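Long-range contacts in T CELL surface glycoprotein CD4 (Rattus norvegicus, PDB 1CID), which probably acts, as CD4 does in other mammals, as a T-cell co-receptor for MHC class II, its third and fourth domains being the part present here: residues V105-T110 with V169-K174; T118-G123 with E146-V151. All blocks are in the same frame, centred on the assembly; numbering follows the deposited sequence.

Contact 1: residues V105-T110 with V169-K174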
loop_
_atom_site.group_PDB
_atom_site.type_symbol
_atom_site.label_atom_id
_atom_site.label_comp_id
_atom_site.label_asym_id
_atom_site.label_seq_id
_atom_site.Cartn_x
_atom_site.Cartn_y
_atom_site.Cartn_z
ATOM N N VAL A 105 2.372 1.712 -0.314
ATOM C CA VAL A 105 2.613 3.188 -0.293
ATOM C C VAL A 105 1.209 3.823 -0.566
ATOM O O VAL A 105 0.646 3.297 -1.525
ATOM C CB VAL A 105 3.713 3.858 -1.068
ATOM C CG1 VAL A 105 4.730 2.906 -1.717
ATOM C CG2 VAL A 105 3.321 4.845 -2.149
ATOM N N VAL A 106 0.795 4.795 0.239
ATOM C CA VAL A 106 -0.400 5.596 0.333
ATOM C C VAL A 106 -0.270 7.118 0.073
ATOM O O VAL A 106 0.502 7.842 0.663
ATOM C CB VAL A 106 -1.115 5.502 1.694
ATOM C CG1 VAL A 106 -2.438 6.246 1.735
ATOM C CG2 VAL A 106 -1.403 4.062 1.949
ATOM N N MET A 107 -1.171 7.601 -0.772
ATOM C CA MET A 107 -1.292 8.985 -1.219
ATOM C C MET A 107 -2.554 9.639 -0.659
ATOM O O MET A 107 -3.600 8.964 -0.692
ATOM C CB MET A 107 -1.490 9.059 -2.734
ATOM C CG MET A 107 -1.459 10.434 -3.332
ATOM S SD MET A 107 -1.262 10.566 -5.094
ATOM C CE MET A 107 0.383 10.262 -5.592
ATOM N N LYS A 108 -2.354 10.866 -0.268
ATOM C CA LYS A 108 -3.504 11.661 0.244
ATOM C C LYS A 108 -3.528 13.102 -0.334
ATOM O O LYS A 108 -2.639 13.922 0.019
ATOM C CB LYS A 108 -3.560 11.784 1.758
ATOM C CG LYS A 108 -4.888 12.491 2.312
ATOM C CD LYS A 108 -4.861 12.983 3.716
ATOM C CE LYS A 108 -6.021 13.726 4.298
ATOM N NZ LYS A 108 -7.416 13.126 4.330
ATOM N N VAL A 109 -4.542 13.369 -1.171
ATOM C CA VAL A 109 -4.710 14.671 -1.829
ATOM C C VAL A 109 -5.832 15.423 -1.080
ATOM O O VAL A 109 -6.885 14.784 -1.047
ATOM C CB VAL A 109 -5.156 14.735 -3.291
ATOM C CG1 VAL A 109 -5.057 16.109 -3.994
ATOM C CG2 VAL A 109 -4.407 13.797 -4.208
ATOM N N THR A 110 -5.516 16.614 -0.640
ATOM C CA THR A 110 -6.421 17.515 0.005
ATOM C C THR A 110 -6.182 18.986 -0.378
ATOM O O THR A 110 -5.147 19.462 -0.774
ATOM C CB THR A 110 -6.433 17.440 1.575
ATOM O OG1 THR A 110 -5.136 17.910 2.026
ATOM C CG2 THR A 110 -6.833 16.057 2.089
ATOM N N VAL A 169 5.179 6.095 -13.835
ATOM C CA VAL A 169 4.214 6.725 -12.915
ATOM C C VAL A 169 3.653 5.496 -12.182
ATOM O O VAL A 169 3.106 4.707 -12.949
ATOM C CB VAL A 169 3.284 7.743 -13.575
ATOM C CG1 VAL A 169 1.966 7.900 -12.886
ATOM C CG2 VAL A 169 3.853 9.167 -13.672
ATOM N N LYS A 170 3.900 5.582 -10.895
ATOM C CA LYS A 170 3.438 4.500 -10.054
ATOM C C LYS A 170 2.002 4.629 -9.776
ATOM O O LYS A 170 1.251 3.664 -9.616
ATOM C CB LYS A 170 4.271 4.600 -8.802
ATOM C CG LYS A 170 5.763 4.477 -9.101
ATOM C CD LYS A 170 6.151 3.127 -9.726
ATOM C CE LYS A 170 7.647 2.862 -9.748
ATOM N NZ LYS A 170 8.078 1.735 -10.658
ATOM N N MET A 171 1.535 5.842 -9.606
ATOM C CA MET A 171 0.091 6.125 -9.320
ATOM C C MET A 171 -0.238 7.626 -9.413
ATOM O O MET A 171 0.748 8.388 -9.484
ATOM C CB MET A 171 -0.417 5.651 -7.987
ATOM C CG MET A 171 0.449 6.240 -6.903
ATOM S SD MET A 171 -0.678 6.196 -5.436
ATOM C CE MET A 171 0.676 6.682 -4.377
ATOM N N ASP A 172 -1.549 7.811 -9.375
ATOM C CA ASP A 172 -2.152 9.150 -9.425
ATOM C C ASP A 172 -3.485 9.202 -8.666
ATOM O O ASP A 172 -4.143 8.227 -8.438
ATOM C CB ASP A 172 -2.471 9.663 -10.810
ATOM C CG ASP A 172 -3.596 8.982 -11.548
ATOM O OD1 ASP A 172 -3.451 7.987 -12.331
ATOM O OD2 ASP A 172 -4.699 9.547 -11.358
ATOM N N SER A 173 -3.929 10.369 -8.383
ATOM C CA SER A 173 -5.175 10.640 -7.702
ATOM C C SER A 173 -5.675 12.057 -8.048
ATOM O O SER A 173 -4.817 12.987 -8.115
ATOM C CB SER A 173 -4.641 10.497 -6.296
ATOM O OG SER A 173 -5.776 10.306 -5.481
ATOM N N LYS A 174 -6.978 12.253 -8.305
ATOM C CA LYS A 174 -7.619 13.469 -8.639
ATOM C C LYS A 174 -8.557 13.932 -7.510
ATOM O O LYS A 174 -9.199 13.204 -6.772
ATOM C CB LYS A 174 -8.679 13.459 -9.718
ATOM C CG LYS A 174 -8.559 12.492 -10.875
ATOM C CD LYS A 174 -7.600 13.037 -11.894
ATOM C CE LYS A 174 -7.762 12.219 -13.157
ATOM N NZ LYS A 174 -9.151 12.488 -13.630
#
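In Met107, CG lies anti to the backbone N and a bend at chi3 (-76°) turns CE toward Met171, whose CG sits between its own backbone N and carbonyl carbon (chi1 56°) with the chain extended beyond it. The two thioether chains lie alongside each other, pointing opposite ways. The Met171 methyl thereby reaches the base of its partner, with CE 3.6 Å from Met107 CB, while the two CE atoms lie 3.8 Å apart. The same Met171 CE also meets Val105 CG2 at 3.9 Å, these side chains crossing obliquely. Further along, Met107 SD comes within 3.6 Å of Ser173 CB, and Val109 CG2 approaches that CB at 3.9 Å. Ser173 OG has its hydrogen-bonding partner elsewhere, Ser8 OG. The strand segments run roughly parallel, at 25°, with their axes 7.8 Å apart, and belong to the two different sheets of the immunoglobulin domain. Tyr6 and Val121 also touch Met171. No hydrogen bond spans 105-110 and 169-174: the sheets meet here through methyl, methylene and sulfur contacts, so cohesion probably rests on dispersion and on exclusion of water around the buried Val105, Met107 and Met171.

Contact 2: residues T118-G123 with E146-V151; sequences TCEVMG and EKVIQV
Cys119 and Ile149 form the hydrogen-bonded antiparallel pair at the tightly packed part, with Cys119 N to Ile149 O at 3.0 Å and Ile149 N to Cys119 O at 3.1 Å. Their buried side chains point into the domain, Cys119 CB lying 4.2 Å from Ile149 CG1. Cys119 SG, anti to its backbone N (chi1 168°), is disulfide-bonded to Cys161, and Leu131 touches both residues of the pair. A third backbone bond runs from Val121 N to Lys147 O at 3.1 Å. The other face is more open to solvent: Val148 CG2 rests against Glu120 CB at 3.6 Å and Thr118 CG2 at 3.9 Å, while the exposed Gln150 carries its amide off from the other strand. At the margin, the extended Lys147 chain crosses Val121 at about a right angle, its CG beside Val121 CG1, and NZ is salt-bridged to Glu35. An alanine in place of Lys147 would probably leave the Glu35 carboxylate without this cationic mate and open a gap beside Val121 CG1. Two neighbouring antiparallel strands, one carrying a cysteine joined to the opposite sheet, are typical of the B and E strands of an immunoglobulin domain.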
loop_
_atom_site.group_PDB
_atom_site.type_symbol
_atom_site.label_atom_id
_atom_site.label_comp_id
_atom_site.label_asym_id
_atom_site.label_seq_id
_atom_site.Cartn_x
_atom_site.Cartn_y
_atom_site.Cartn_z
ATOM N N THR A 118 -2.865 20.006 -1.310
ATOM C CA THR A 118 -1.696 19.293 -0.843
ATOM C C THR A 118 -1.589 17.858 -1.322
ATOM O O THR A 118 -2.658 17.267 -1.551
ATOM C CB THR A 118 -1.572 19.381 0.708
ATOM O OG1 THR A 118 -2.187 20.616 1.118
ATOM C CG2 THR A 118 -0.057 19.409 1.007
ATOM N N CYS A 119 -0.406 17.311 -1.457
ATOM C CA CYS A 119 -0.468 15.907 -1.855
ATOM C C CYS A 119 0.613 15.296 -1.018
ATOM O O CYS A 119 1.629 15.990 -1.082
ATOM C CB CYS A 119 -0.262 15.884 -3.293
ATOM S SG CYS A 119 0.035 14.271 -3.929
ATOM N N GLU A 120 0.323 14.245 -0.241
ATOM C CA GLU A 120 1.392 13.630 0.526
ATOM C C GLU A 120 1.198 12.110 0.371
ATOM O O GLU A 120 0.076 11.636 0.212
ATOM C CB GLU A 120 1.553 13.695 1.981
ATOM C CG GLU A 120 0.232 13.769 2.684
ATOM C CD GLU A 120 0.491 14.199 4.143
ATOM O OE1 GLU A 120 1.478 13.607 4.661
ATOM O OE2 GLU A 120 -0.392 15.098 4.477
ATOM N N VAL A 121 2.385 11.536 0.413
ATOM C CA VAL A 121 2.504 10.059 0.268
ATOM C C VAL A 121 3.255 9.447 1.453
ATOM O O VAL A 121 4.113 10.117 2.102
ATOM C CB VAL A 121 3.159 9.912 -1.114
ATOM C CG1 VAL A 121 4.662 9.795 -1.162
ATOM C CG2 VAL A 121 2.734 8.686 -1.886
ATOM N N MET A 122 3.031 8.210 1.820
ATOM C CA MET A 122 3.786 7.647 2.952
ATOM C C MET A 122 4.101 6.187 2.724
ATOM O O MET A 122 3.235 5.503 2.162
ATOM C CB MET A 122 3.022 7.704 4.232
ATOM C CG MET A 122 4.039 8.171 5.270
ATOM S SD MET A 122 2.840 9.042 6.393
ATOM C CE MET A 122 3.355 10.690 5.764
ATOM N N GLY A 123 5.267 5.784 3.161
ATOM C CA GLY A 123 5.560 4.331 2.933
ATOM C C GLY A 123 6.840 4.330 2.124
ATOM O O GLY A 123 7.394 5.398 1.830
ATOM N N GLU A 146 10.275 15.182 -2.960
ATOM C CA GLU A 146 9.830 15.083 -1.619
ATOM C C GLU A 146 8.569 14.234 -1.490
ATOM O O GLU A 146 8.105 13.564 -2.433
ATOM C CB GLU A 146 9.532 16.446 -1.071
ATOM C CG GLU A 146 10.605 17.508 -1.066
ATOM C CD GLU A 146 9.976 18.885 -0.915
ATOM O OE1 GLU A 146 9.280 19.439 -1.795
ATOM O OE2 GLU A 146 10.178 19.440 0.209
ATOM N N LYS A 147 8.117 14.232 -0.221
ATOM C CA LYS A 147 6.983 13.363 0.127
ATOM C C LYS A 147 5.743 14.173 0.413
ATOM O O LYS A 147 4.649 13.584 0.579
ATOM C CB LYS A 147 7.369 12.418 1.247
ATOM C CG LYS A 147 7.947 11.028 0.947
ATOM C CD LYS A 147 8.070 10.097 2.169
ATOM C CE LYS A 147 8.233 8.678 1.605
ATOM N NZ LYS A 147 7.886 7.711 2.684
ATOM N N VAL A 148 5.909 15.477 0.455
ATOM C CA VAL A 148 4.685 16.266 0.541
ATOM C C VAL A 148 4.912 17.549 -0.267
ATOM O O VAL A 148 5.792 18.335 0.128
ATOM C CB VAL A 148 4.230 16.340 1.957
ATOM C CG1 VAL A 148 5.146 17.126 2.841
ATOM C CG2 VAL A 148 2.870 17.039 1.969
ATOM N N ILE A 149 4.177 17.691 -1.379
ATOM C CA ILE A 149 4.277 18.941 -2.126
ATOM C C ILE A 149 2.993 19.729 -1.904
ATOM O O ILE A 149 2.031 19.042 -1.632
ATOM C CB ILE A 149 4.513 18.713 -3.611
ATOM C CG1 ILE A 149 3.366 17.830 -4.085
ATOM C CG2 ILE A 149 5.937 18.162 -3.548
ATOM C CD1 ILE A 149 3.524 17.309 -5.529
ATOM N N GLN A 150 3.081 21.011 -2.085
ATOM C CA GLN A 150 1.941 21.911 -1.809
ATOM C C GLN A 150 1.751 22.874 -2.953
ATOM O O GLN A 150 2.779 23.076 -3.604
ATOM C CB GLN A 150 2.279 22.547 -0.457
ATOM C CG GLN A 150 1.253 23.308 0.324
ATOM C CD GLN A 150 1.583 24.792 0.266
ATOM O OE1 GLN A 150 1.388 25.395 -0.826
ATOM N NE2 GLN A 150 2.118 25.360 1.364
ATOM N N VAL A 151 0.579 23.405 -3.225
ATOM C CA VAL A 151 0.321 24.373 -4.286
ATOM C C VAL A 151 -0.591 25.477 -3.686
ATOM O O VAL A 151 -1.656 25.311 -3.123
ATOM C CB VAL A 151 -0.231 23.954 -5.651
ATOM C CG1 VAL A 151 -0.898 25.000 -6.561
ATOM C CG2 VAL A 151 0.879 23.315 -6.496
#

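Contact 1 joins the two sheets of the immunoglobulin domain face to face, whereas contact 2 pairs neighbouring strands within one of them; their centres are about 9 Å apart. Strand 97-110 runs from the preceding domain into this one and turns back into strand 116-122, so 105-110 and 118-123 lie side by side. Probable backbone hydrogen bonds, both modelled short, link Lys108 N to Glu120 O and Thr110 O to Thr118 N, and Val121 CG2 packs 3.5 Å from Val106 O. On the interior face, Met107 touches Cys119, which brings the methionine pair of contact 1 beside the Cys119-Cys161 disulfide. Covalent and dispersive ties between the sheets thus lie next to each other.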